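Local coordinates for Rx protein (PDB 4M70) that probably confers pathogen resistance in potato as an NB-LRR immune receptor, of which this chain is the N-terminal coiled-coil domain, at residues D74-S77 and R78-F81; A83-L86 and E87-S90. All coordinates share one frame; numbering follows the deposited sequence.

Contact 1. Residues D74-S77 and R78-F81; sequences DSES and RNVF
Residues Asp74-Ser77 and Arg78-Phe81 form the last two turns of helix 56-81, joined by four i to i+4 backbone bonds: Arg78 N to Asp74 O (3.0 Å), Asn79 N to Ser75 O (2.9 Å), Val80 N to Glu76 O (2.9 Å) and Phe81 N to Ser77 O (3.0 Å). On one flank the amide of Asn79 reaches back to Glu76, ND2 donating to OE1 over 3.1 Å at a nearly straight 160°. The acceptor lies close to the amide plane, but the donor stands above the carboxylate, 63° out of its plane. A bend at chi2 of Glu76 (-66°) curls the carboxylate alongside the helix to meet it. The other end of the Asn79 amide is tied to Ser75: a water donates to OD1 and is also hydrogen-bonded to Ser75 OG. The domain is a helical bundle, and this end of helix 56-81 packs between helix 4-24 and helix 86-119, the buried Ser77 and Val80 touching both. The side chain of Glu76 touches Glu95 and Ile96 of helix 86-119, and Val80 reaches Ala92 there and Thr24 of helix 4-24. Ser77 bonds through OG to Ser20 of helix 4-24 and to the carbonyl of Val73, a turn back in its own helix. Arg78 folds toward the N-terminal end of the pair and lays one guanidinium face over the backbone, with NH2 3.5 Å from Ser75 CA and the Asp74 carbonyl oxygen above the same face. Its charge is not paired with Asp74, whose OD2 stays 5.2 Å from Arg78 NH1.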
loop_
_atom_site.group_PDB
_atom_site.type_symbol
_atom_site.label_atom_id
_atom_site.label_comp_id
_atom_site.label_asym_id
_atom_site.label_seq_id
_atom_site.Cartn_x
_atom_site.Cartn_y
_atom_site.Cartn_z
ATOM N N ASP A 74 -10.226 -0.060 2.505
ATOM C CA ASP A 74 -11.595 -0.400 2.894
ATOM C C ASP A 74 -12.567 0.722 2.508
ATOM O O ASP A 74 -13.624 0.484 1.893
ATOM C CB ASP A 74 -11.678 -0.664 4.398
ATOM C CG ASP A 74 -11.233 -2.064 4.767
ATOM O OD1 ASP A 74 -11.203 -2.930 3.868
ATOM O OD2 ASP A 74 -10.925 -2.296 5.958
ATOM N N SER A 75 -12.188 1.948 2.866
ATOM C CA SER A 75 -13.030 3.116 2.628
ATOM C C SER A 75 -13.265 3.370 1.143
ATOM O O SER A 75 -14.404 3.556 0.698
ATOM C CB SER A 75 -12.407 4.352 3.276
ATOM O OG SER A 75 -13.266 5.478 3.169
ATOM N N GLU A 76 -12.184 3.340 0.369
ATOM C CA GLU A 76 -12.276 3.614 -1.054
ATOM C C GLU A 76 -12.985 2.499 -1.817
ATOM O O GLU A 76 -13.672 2.757 -2.805
ATOM C CB GLU A 76 -10.887 3.904 -1.629
ATOM C CG GLU A 76 -10.254 5.164 -1.044
ATOM C CD GLU A 76 -10.994 6.440 -1.419
ATOM O OE1 GLU A 76 -11.817 6.415 -2.357
ATOM O OE2 GLU A 76 -10.743 7.480 -0.773
ATOM N N SER A 77 -12.836 1.266 -1.346
ATOM C CA SER A 77 -13.580 0.152 -1.917
ATOM C C SER A 77 -15.072 0.357 -1.660
ATOM O O SER A 77 -15.911 0.070 -2.533
ATOM C CB SER A 77 -13.095 -1.180 -1.346
ATOM O OG SER A 77 -11.731 -1.403 -1.676
ATOM N N ARG A 78 -15.404 0.832 -0.458
ATOM C CA ARG A 78 -16.786 1.210 -0.179
ATOM C C ARG A 78 -17.248 2.293 -1.155
ATOM O O ARG A 78 -18.385 2.261 -1.631
ATOM C CB ARG A 78 -16.965 1.680 1.268
ATOM C CG ARG A 78 -16.984 0.560 2.300
ATOM C CD ARG A 78 -17.495 1.054 3.652
ATOM N NE ARG A 78 -16.593 2.014 4.289
ATOM C CZ ARG A 78 -15.571 1.672 5.070
ATOM N NH1 ARG A 78 -15.313 0.392 5.312
ATOM N NH2 ARG A 78 -14.805 2.606 5.610
ATOM N N ASN A 79 -16.362 3.234 -1.470
ATOM C CA ASN A 79 -16.691 4.265 -2.454
ATOM C C ASN A 79 -16.918 3.693 -3.858
ATOM O O ASN A 79 -17.742 4.212 -4.612
ATOM C CB ASN A 79 -15.634 5.375 -2.469
ATOM C CG ASN A 79 -15.670 6.231 -1.210
ATOM O OD1 ASN A 79 -16.661 6.244 -0.482
ATOM N ND2 ASN A 79 -14.584 6.952 -0.951
ATOM N N VAL A 80 -16.203 2.619 -4.197
ATOM C CA VAL A 80 -16.425 1.902 -5.456
ATOM C C VAL A 80 -17.811 1.257 -5.460
ATOM O O VAL A 80 -18.528 1.305 -6.463
ATOM C CB VAL A 80 -15.346 0.814 -5.722
ATOM C CG1 VAL A 80 -15.822 -0.182 -6.779
ATOM C CG2 VAL A 80 -14.027 1.442 -6.150
ATOM N N PHE A 81 -18.184 0.651 -4.335
ATOM C CA PHE A 81 -19.504 0.031 -4.228
ATOM C C PHE A 81 -20.610 1.060 -4.424
ATOM O O PHE A 81 -21.628 0.779 -5.054
ATOM C CB PHE A 81 -19.669 -0.667 -2.876
ATOM C CG PHE A 81 -21.012 -1.323 -2.686
ATOM C CD1 PHE A 81 -22.034 -0.653 -2.025
ATOM C CD2 PHE A 81 -21.252 -2.609 -3.152
ATOM C CE1 PHE A 81 -23.275 -1.246 -1.840
ATOM C CE2 PHE A 81 -22.496 -3.211 -2.971
ATOM C CZ PHE A 81 -23.505 -2.527 -2.314
HETATM O O HOH W 1 -16.228 5.463 2.355
#

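Contact 2. Residues A83-L86 and E87-S90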
loop_
_atom_site.group_PDB
_atom_site.type_symbol
_atom_site.label_atom_id
_atom_site.label_comp_id
_atom_site.label_asym_id
_atom_site.label_seq_id
_atom_site.Cartn_x
_atom_site.Cartn_y
_atom_site.Cartn_z
ATOM N N ALA A 83 -20.416 3.773 -6.097
ATOM C CA ALA A 83 -20.225 4.537 -7.326
ATOM C C ALA A 83 -21.492 4.600 -8.172
ATOM O O ALA A 83 -22.058 3.575 -8.554
ATOM C CB ALA A 83 -19.079 3.953 -8.138
ATOM N N GLN A 84 -21.921 5.825 -8.457
ATOM C CA GLN A 84 -23.122 6.080 -9.241
ATOM C C GLN A 84 -22.790 6.321 -10.710
ATOM O O GLN A 84 -23.671 6.306 -11.572
ATOM C CB GLN A 84 -23.866 7.290 -8.672
ATOM C CG GLN A 84 -24.392 7.096 -7.255
ATOM C CD GLN A 84 -25.091 8.333 -6.717
ATOM O OE1 GLN A 84 -24.800 9.456 -7.134
ATOM N NE2 GLN A 84 -26.003 8.135 -5.773
ATOM N N ASN A 85 -21.507 6.541 -10.985
ATOM C CA ASN A 85 -21.051 6.822 -12.341
ATOM C C ASN A 85 -19.602 6.439 -12.611
ATOM O O ASN A 85 -18.902 5.937 -11.730
ATOM C CB ASN A 85 -21.263 8.301 -12.673
ATOM C CG ASN A 85 -20.530 9.222 -11.720
ATOM O OD1 ASN A 85 -19.298 9.274 -11.712
ATOM N ND2 ASN A 85 -21.283 9.952 -10.903
ATOM N N LEU A 86 -19.171 6.668 -13.847
ATOM C CA LEU A 86 -17.830 6.313 -14.287
ATOM C C LEU A 86 -16.751 7.136 -13.574
ATOM O O LEU A 86 -15.696 6.604 -13.210
ATOM C CB LEU A 86 -17.724 6.514 -15.804
ATOM C CG LEU A 86 -16.513 5.988 -16.579
ATOM C CD1 LEU A 86 -16.636 4.492 -16.823
ATOM C CD2 LEU A 86 -16.358 6.735 -17.896
ATOM N N GLU A 87 -17.021 8.422 -13.357
ATOM C CA GLU A 87 -16.055 9.309 -12.706
ATOM C C GLU A 87 -15.799 8.941 -11.245
ATOM O O GLU A 87 -14.648 8.878 -10.804
ATOM C CB GLU A 87 -16.515 10.769 -12.792
ATOM C CG GLU A 87 -15.630 11.725 -11.993
ATOM C CD GLU A 87 -16.084 13.172 -12.065
ATOM O OE1 GLU A 87 -16.969 13.484 -12.890
ATOM O OE2 GLU A 87 -15.544 14.002 -11.302
ATOM N N GLU A 88 -16.875 8.691 -10.503
ATOM C CA GLU A 88 -16.775 8.355 -9.086
ATOM C C GLU A 88 -16.018 7.040 -8.938
ATOM O O GLU A 88 -15.129 6.891 -8.081
ATOM C CB GLU A 88 -18.177 8.232 -8.478
ATOM C CG GLU A 88 -18.921 9.558 -8.290
ATOM C CD GLU A 88 -20.349 9.370 -7.789
ATOM O OE1 GLU A 88 -20.870 8.237 -7.866
ATOM O OE2 GLU A 88 -20.953 10.361 -7.324
ATOM N N ARG A 89 -16.364 6.103 -9.816
ATOM C CA ARG A 89 -15.743 4.790 -9.863
ATOM C C ARG A 89 -14.241 4.882 -10.098
ATOM O O ARG A 89 -13.439 4.309 -9.347
ATOM C CB ARG A 89 -16.381 3.962 -10.980
ATOM C CG ARG A 89 -15.989 2.498 -10.983
ATOM C CD ARG A 89 -16.687 1.746 -12.107
ATOM N NE ARG A 89 -16.295 0.340 -12.138
ATOM C CZ ARG A 89 -16.811 -0.594 -11.345
ATOM N NH1 ARG A 89 -17.746 -0.276 -10.459
ATOM N NH2 ARG A 89 -16.393 -1.848 -11.439
ATOM N N SER A 90 -13.867 5.615 -11.142
ATOM C CA SER A 90 -12.460 5.745 -11.496
ATOM C C SER A 90 -11.658 6.466 -10.423
ATOM O O SER A 90 -10.532 6.078 -10.125
ATOM C CB SER A 90 -12.298 6.455 -12.843
ATOM O OG SER A 90 -12.635 7.828 -12.745
#
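Asn85 is the N-cap of helix 86-119, and its side chain reaches forward over the start of the helix, where Glu87-Ser90 follow Leu86. At Glu87, CB packs 3.3 Å from Asn85 OD1, while the extended chain carries the carboxylate away to a salt bridge with Arg91. Glu88 takes the capping bond: its N donates to Asn85 OD1 at 2.8 Å and 165°. Asn85 can reach forward this way because chi1 of 59° sets CG between its own N and carbonyl carbon. Glu88 answers through its side chain, OE1 accepting from Gln84 N at 2.7 Å, nearly in line with its C-O bond. Because that donor precedes the cap residue, the pair resembles a capping box without being the strict one. The Asn85 amide crosses the Glu88 chain at about a right angle, ND2 lying 3.3 Å from CD. Arg89 begins the regular helix bonding, N to Asn85 O at 3.2 Å, and its CB rests 3.9 Å from Ala83 CB. Ser90 follows with N to Leu86 O at 2.9 Å, and its OG donates back to Glu87 O. Asn85 OD1 thus satisfies a first-turn N-H that has no preceding helix carbonyl, and the carboxylates of Glu87 and Glu88 would probably interact favourably with the helix dipole.

How the contacts relate
Contact 1 closes helix 56-81 and contact 2 follows it along the chain, covering part of the short connection and the first turn of helix 86-119. The two lie on the same side of the chain's centre, with their centres about 11 Å apart, and meet where Val80 CG1 packs 4.2 Å from Arg89 NH1. Together they frame a helical hairpin at one end of the helical coiled-coil domain. Contact 1 is the more buried, reaching toward helices 4-24 and 86-119, whereas contact 2 lies farther out on the surface. One finishes a helix against its bundle neighbours; the other defines where the returning helix starts.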